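Local structure of phosphate-binding protein (Unidentified prokaryotic organism, 3W9V) at residues Y139-S144 with A187-D192; P134-Y139 with E205-Y210. The protein binds phosphate as a member of the PstS family of phosphate transport proteins. The protein carries 1 engineered substitution. All coordinates share one frame; numbering follows the deposited sequence.

Interaction 1. Residues Y139-S144 with A187-D192; sequences YRAESS and AATGSD. With PO4 (phosphate ion), chain C.
Tyr139 pairs with Ala187, and Arg140 with Ala188, as neighbouring residues of two parallel strands. Ala188 makes both backbone bonds: its N donates to Tyr139 O at 3.0 Å, and its O receives Ala141 N at 2.9 Å along a nearly straight path (171°). Tyr139 CG lies between its own backbone N and carbonyl carbon (chi1 63°), a turn that lays one ring face over Ala187, whose CB comes to 3.5 Å from Tyr139 CZ. So small a residue lets the ring settle directly on the strand.

Arg140 bends at chi2 and chi3, bringing its guanidinium side-on to the carboxylate of Glu142 in a salt bridge, Arg140 NE to Glu142 OE1 and Arg140 NH2 to Glu142 OE2 at 2.8 Å. The same OE2 accepts Gly190 N at 2.9 Å, from the opposite face of the carboxylate. Glu142 thus acts as a second shell, fixing the rotation of an arginine whose NH2 meets O1 of the phosphate at 2.8 Å and whose NH1 meets O2. Ser144 OG also donates to O2; Thr8, Leu9, Ser32, Gly145 and Thr146 complete the site. Gly190 suits its place because phi is positive and a CB would strike Asp192 OD1.

The phosphate thus sits where strand ends lead into helix starts: central strand 136-140, between edge strands 186-188 and 207-208, is followed by helix 145-157, N-capped by Ser144, and strand 186-188 by helix 190-199.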
loop_
_atom_site.group_PDB
_atom_site.type_symbol
_atom_site.label_atom_id
_atom_site.label_comp_id
_atom_site.label_asym_id
_atom_site.label_seq_id
_atom_site.Cartn_x
_atom_site.Cartn_y
_atom_site.Cartn_z
ATOM N N TYR A 139 3.076 -15.603 -3.002
ATOM C CA TYR A 139 2.732 -14.318 -3.593
ATOM C C TYR A 139 1.213 -14.154 -3.659
ATOM O O TYR A 139 0.456 -15.116 -3.463
ATOM C CB TYR A 139 3.370 -14.166 -4.989
ATOM C CG TYR A 139 2.874 -15.187 -5.987
ATOM C CD1 TYR A 139 1.809 -14.896 -6.827
ATOM C CD2 TYR A 139 3.456 -16.452 -6.078
ATOM C CE1 TYR A 139 1.333 -15.825 -7.731
ATOM C CE2 TYR A 139 2.978 -17.396 -6.982
ATOM C CZ TYR A 139 1.912 -17.071 -7.804
ATOM O OH TYR A 139 1.406 -17.980 -8.717
ATOM N N ARG A 140 0.765 -12.935 -3.932
ATOM C CA ARG A 140 -0.666 -12.661 -4.029
ATOM C C ARG A 140 -1.211 -13.082 -5.389
ATOM O O ARG A 140 -0.706 -12.657 -6.428
ATOM C CB ARG A 140 -0.945 -11.181 -3.785
ATOM C CG ARG A 140 -0.716 -10.769 -2.342
ATOM C CD ARG A 140 -1.875 -11.183 -1.430
ATOM N NE ARG A 140 -3.066 -10.404 -1.743
ATOM C CZ ARG A 140 -3.276 -9.152 -1.346
ATOM N NH1 ARG A 140 -2.415 -8.520 -0.555
ATOM N NH2 ARG A 140 -4.376 -8.537 -1.746
ATOM N N ALA A 141 -2.248 -13.915 -5.364
ATOM C CA ALA A 141 -2.868 -14.420 -6.577
ATOM C C ALA A 141 -3.553 -13.315 -7.360
ATOM O O ALA A 141 -3.554 -13.329 -8.587
ATOM C CB ALA A 141 -3.883 -15.499 -6.221
ATOM N N GLU A 142 -4.163 -12.386 -6.633
ATOM C CA GLU A 142 -5.074 -11.410 -7.215
ATOM C C GLU A 142 -4.441 -10.025 -7.362
ATOM O O GLU A 142 -3.308 -9.796 -6.922
ATOM C CB GLU A 142 -6.373 -11.343 -6.390
ATOM C CG GLU A 142 -6.356 -10.453 -5.131
ATOM C CD GLU A 142 -5.599 -11.015 -3.919
ATOM O OE1 GLU A 142 -4.640 -11.797 -4.071
ATOM O OE2 GLU A 142 -5.945 -10.631 -2.785
ATOM N N SER A 143 -5.176 -9.112 -7.990
ATOM C CA SER A 143 -4.739 -7.733 -8.156
ATOM C C SER A 143 -4.542 -7.067 -6.798
ATOM O O SER A 143 -5.501 -6.849 -6.056
ATOM C CB SER A 143 -5.756 -6.964 -8.993
ATOM O OG SER A 143 -5.329 -5.637 -9.228
ATOM N N SER A 144 -3.291 -6.746 -6.486
ATOM C CA SER A 144 -2.902 -6.319 -5.156
ATOM C C SER A 144 -2.056 -5.049 -5.183
ATOM O O SER A 144 -1.085 -4.944 -5.943
ATOM C CB SER A 144 -2.114 -7.468 -4.510
ATOM O OG SER A 144 -1.312 -7.044 -3.422
ATOM N N ALA A 187 0.495 -19.249 -4.752
ATOM C CA ALA A 187 -0.388 -18.081 -4.782
ATOM C C ALA A 187 -1.453 -18.179 -3.696
ATOM O O ALA A 187 -2.025 -19.250 -3.477
ATOM C CB ALA A 187 -1.056 -17.965 -6.133
ATOM N N ALA A 188 -1.735 -17.061 -3.032
ATOM C CA ALA A 188 -2.822 -17.005 -2.059
ATOM C C ALA A 188 -3.546 -15.670 -2.167
ATOM O O ALA A 188 -3.021 -14.709 -2.724
ATOM C CB ALA A 188 -2.289 -17.218 -0.646
ATOM N N THR A 189 -4.757 -15.615 -1.619
ATOM C CA THR A 189 -5.617 -14.442 -1.748
ATOM C C THR A 189 -5.674 -13.643 -0.441
ATOM O O THR A 189 -5.893 -14.201 0.634
ATOM C CB THR A 189 -7.044 -14.847 -2.226
ATOM O OG1 THR A 189 -6.982 -15.323 -3.578
ATOM C CG2 THR A 189 -8.016 -13.675 -2.161
ATOM N N GLY A 190 -5.457 -12.335 -0.553
ATOM C CA GLY A 190 -5.471 -11.433 0.582
ATOM C C GLY A 190 -4.187 -11.460 1.387
ATOM O O GLY A 190 -3.433 -12.439 1.362
ATOM N N SER A 191 -3.949 -10.392 2.140
ATOM C CA SER A 191 -2.840 -10.378 3.085
ATOM C C SER A 191 -2.966 -11.559 4.040
ATOM O O SER A 191 -1.990 -12.259 4.322
ATOM C CB SER A 191 -2.803 -9.074 3.889
ATOM O OG SER A 191 -2.500 -7.958 3.068
ATOM N N ASP A 192 -4.180 -11.789 4.533
ATOM C CA ASP A 192 -4.407 -12.895 5.458
ATOM C C ASP A 192 -4.167 -14.277 4.840
ATOM O O ASP A 192 -3.595 -15.155 5.491
ATOM C CB ASP A 192 -5.784 -12.802 6.130
ATOM C CG ASP A 192 -6.941 -12.877 5.149
ATOM O OD1 ASP A 192 -6.731 -12.757 3.928
ATOM O OD2 ASP A 192 -8.088 -13.042 5.617
HETATM P P PO4 C . -3.840 -5.102 -1.128
HETATM O O1 PO4 C . -4.833 -6.089 -0.537
HETATM O O2 PO4 C . -2.485 -5.760 -1.353
HETATM O O3 PO4 C . -4.367 -4.518 -2.434
HETATM O O4 PO4 C . -3.681 -3.985 -0.104
#

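Interaction 2. Residues P134-Y139 with E205-Y210; sequences PIQVVY and EGRITY
Thr209 OG1 donates to Val138 O at 2.7 Å, approaching from above the carbonyl plane. The hydroxyl adds a side-chain bond to the backbone bonds between the segments, and it reaches that oxygen because OG1 stands anti to the backbone N (chi1 -166°). In the backbone, Gln136 N donates to Gly206 O, Ile208 N to Gln136 O, and Val138 N to Ile208 O at 2.9 Å. These bonds pair the middle strand of a three-stranded parallel sheet in the PBP superfamily domain with an edge strand.

Gln136 and Arg207 lie side by side on one face of the sheet, both extended. Arg207 NE meets Gln136 OE1 at 2.8 Å in a practically straight bond (179°) within the guanidinium plane, and a water joins Arg207 NH2 to Gln136 NE2. Arg207 NH1 also bonds Ala197 O and Gln136 NE2 bonds Gly184 O, so each flat end has a second partner, which limits its rotation. An alanine in place of Arg207 would probably leave Gln136 OE1 without its donor and open a gap beside Val138 CG2, which now packs on Arg207 CD at 3.8 Å.

On the other face, with Val137, Ile208 turns its CG2 to Ile135 CG2, which comes from the loop before the strand, at 3.6 Å. Gly206 suits its place because a CB would clash with Pro134 O, where a water bridges to Glu205 O.

Both faces therefore pack on helices, Ile208 and Val137 against 109-117, Val138 and the Arg207 chain against 190-199; the Gln136-Arg207 bond is the polar addition on the second.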
loop_
_atom_site.group_PDB
_atom_site.type_symbol
_atom_site.label_atom_id
_atom_site.label_comp_id
_atom_site.label_asym_id
_atom_site.label_seq_id
_atom_site.Cartn_x
_atom_site.Cartn_y
_atom_site.Cartn_z
ATOM N N PRO A 134 15.574 -25.447 0.542
ATOM C CA PRO A 134 14.814 -24.716 -0.478
ATOM C C PRO A 134 14.049 -23.498 0.042
ATOM O O PRO A 134 13.509 -23.499 1.148
ATOM C CB PRO A 134 13.832 -25.767 -1.007
ATOM C CG PRO A 134 13.745 -26.797 0.077
ATOM C CD PRO A 134 15.112 -26.838 0.687
ATOM N N ILE A 135 14.024 -22.459 -0.786
ATOM C CA ILE A 135 13.187 -21.292 -0.567
ATOM C C ILE A 135 11.928 -21.460 -1.405
ATOM O O ILE A 135 12.006 -21.839 -2.578
ATOM C CB ILE A 135 13.899 -20.012 -1.025
ATOM C CG1 ILE A 135 15.222 -19.832 -0.280
ATOM C CG2 ILE A 135 13.002 -18.793 -0.829
ATOM C CD1 ILE A 135 16.065 -18.697 -0.830
ATOM N N GLN A 136 10.771 -21.190 -0.811
ATOM C CA GLN A 136 9.515 -21.238 -1.549
ATOM C C GLN A 136 8.806 -19.893 -1.445
ATOM O O GLN A 136 8.456 -19.452 -0.355
ATOM C CB GLN A 136 8.623 -22.365 -1.027
ATOM C CG GLN A 136 7.350 -22.574 -1.830
ATOM C CD GLN A 136 6.531 -23.757 -1.342
ATOM O OE1 GLN A 136 6.399 -23.987 -0.139
ATOM N NE2 GLN A 136 5.975 -24.517 -2.280
ATOM N N VAL A 137 8.603 -19.240 -2.581
ATOM C CA VAL A 137 7.972 -17.927 -2.601
ATOM C C VAL A 137 6.452 -18.040 -2.543
ATOM O O VAL A 137 5.849 -18.831 -3.273
ATOM C CB VAL A 137 8.403 -17.132 -3.859
ATOM C CG1 VAL A 137 7.547 -15.891 -4.041
ATOM C CG2 VAL A 137 9.879 -16.762 -3.768
ATOM N N VAL A 138 5.840 -17.258 -1.656
ATOM C CA VAL A 138 4.394 -17.103 -1.617
ATOM C C VAL A 138 4.080 -15.710 -2.142
ATOM O O VAL A 138 4.753 -14.742 -1.784
ATOM C CB VAL A 138 3.842 -17.258 -0.186
ATOM C CG1 VAL A 138 2.320 -17.252 -0.199
ATOM C CG2 VAL A 138 4.367 -18.538 0.452
ATOM N N TYR A 139 3.076 -15.603 -3.002
ATOM C CA TYR A 139 2.732 -14.318 -3.593
ATOM C C TYR A 139 1.213 -14.154 -3.659
ATOM O O TYR A 139 0.456 -15.116 -3.463
ATOM C CB TYR A 139 3.370 -14.166 -4.989
ATOM C CG TYR A 139 2.874 -15.187 -5.987
ATOM C CD1 TYR A 139 1.809 -14.896 -6.827
ATOM C CD2 TYR A 139 3.456 -16.452 -6.078
ATOM C CE1 TYR A 139 1.333 -15.825 -7.731
ATOM C CE2 TYR A 139 2.978 -17.396 -6.982
ATOM C CZ TYR A 139 1.912 -17.071 -7.804
ATOM O OH TYR A 139 1.406 -17.980 -8.717
ATOM N N GLU A 205 9.348 -26.164 6.141
ATOM C CA GLU A 205 9.816 -24.792 6.286
ATOM C C GLU A 205 10.463 -24.308 4.998
ATOM O O GLU A 205 10.871 -25.109 4.155
ATOM C CB GLU A 205 10.844 -24.682 7.411
ATOM C CG GLU A 205 10.294 -24.827 8.812
ATOM C CD GLU A 205 11.321 -24.458 9.864
ATOM O OE1 GLU A 205 12.487 -24.191 9.491
ATOM O OE2 GLU A 205 10.962 -24.430 11.061
ATOM N N GLY A 206 10.559 -22.991 4.857
ATOM C CA GLY A 206 11.280 -22.404 3.747
ATOM C C GLY A 206 10.557 -21.278 3.040
ATOM O O GLY A 206 11.152 -20.610 2.196
ATOM N N ARG A 207 9.291 -21.058 3.383
ATOM C CA ARG A 207 8.502 -20.045 2.693
ATOM C C ARG A 207 8.908 -18.619 3.044
ATOM O O ARG A 207 9.356 -18.337 4.160
ATOM C CB ARG A 207 7.002 -20.262 2.920
ATOM C CG ARG A 207 6.467 -21.429 2.115
ATOM C CD ARG A 207 5.013 -21.744 2.409
ATOM N NE ARG A 207 4.549 -22.808 1.521
ATOM C CZ ARG A 207 3.302 -23.260 1.459
ATOM N NH1 ARG A 207 2.363 -22.744 2.237
ATOM N NH2 ARG A 207 2.995 -24.230 0.605
ATOM N N ILE A 208 8.733 -17.730 2.071
ATOM C CA ILE A 208 9.051 -16.316 2.211
ATOM C C ILE A 208 8.044 -15.528 1.373
ATOM O O ILE A 208 7.525 -16.040 0.379
ATOM C CB ILE A 208 10.512 -16.025 1.761
ATOM C CG1 ILE A 208 10.927 -14.590 2.094
ATOM C CG2 ILE A 208 10.701 -16.312 0.274
ATOM C CD1 ILE A 208 12.430 -14.382 2.067
ATOM N N THR A 209 7.750 -14.297 1.778
ATOM C CA THR A 209 6.812 -13.467 1.036
ATOM C C THR A 209 7.079 -11.979 1.266
ATOM O O THR A 209 8.027 -11.603 1.963
ATOM C CB THR A 209 5.346 -13.826 1.393
ATOM O OG1 THR A 209 4.449 -13.250 0.437
ATOM C CG2 THR A 209 4.978 -13.330 2.785
ATOM N N TYR A 210 6.242 -11.146 0.647
ATOM C CA TYR A 210 6.226 -9.700 0.844
ATOM C C TYR A 210 4.869 -9.367 1.481
ATOM O O TYR A 210 3.863 -10.023 1.183
ATOM C CB TYR A 210 6.438 -8.969 -0.496
ATOM C CG TYR A 210 5.427 -9.341 -1.558
ATOM C CD1 TYR A 210 4.296 -8.561 -1.767
ATOM C CD2 TYR A 210 5.596 -10.476 -2.347
ATOM C CE1 TYR A 210 3.357 -8.898 -2.731
ATOM C CE2 TYR A 210 4.662 -10.825 -3.313
ATOM C CZ TYR A 210 3.547 -10.032 -3.506
ATOM O OH TYR A 210 2.625 -10.399 -4.464
HETATM O O HOH W 1 13.982 -24.925 3.536
HETATM O O HOH W 2 10.358 -24.814 1.154
HETATM O O HOH W 3 3.987 -26.514 -1.077
#

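Both interactions use strand 136-140, the middle of a three-stranded parallel sheet: interaction 1 joins it to edge strand 186-188, interaction 2 to edge strand 207-208. They share Tyr139 and meet where Tyr210 OH lies 3.2 Å from Arg140 N, a probable hydrogen bond. Along the chain, interaction 1 is nested within the loop that interaction 2 closes, and helix 190-199 lies between the two edge strands. Both are partly buried, interaction 2 the more so, with seven of twelve touching residues buried against three of nine. It adds to its backbone bonds aliphatic packing, a threonine hydroxyl bond and a glutamine-arginine bond. In interaction 1, where strands give way to helix starts, the arginine reaches the bound phosphate, with Glu142 behind it.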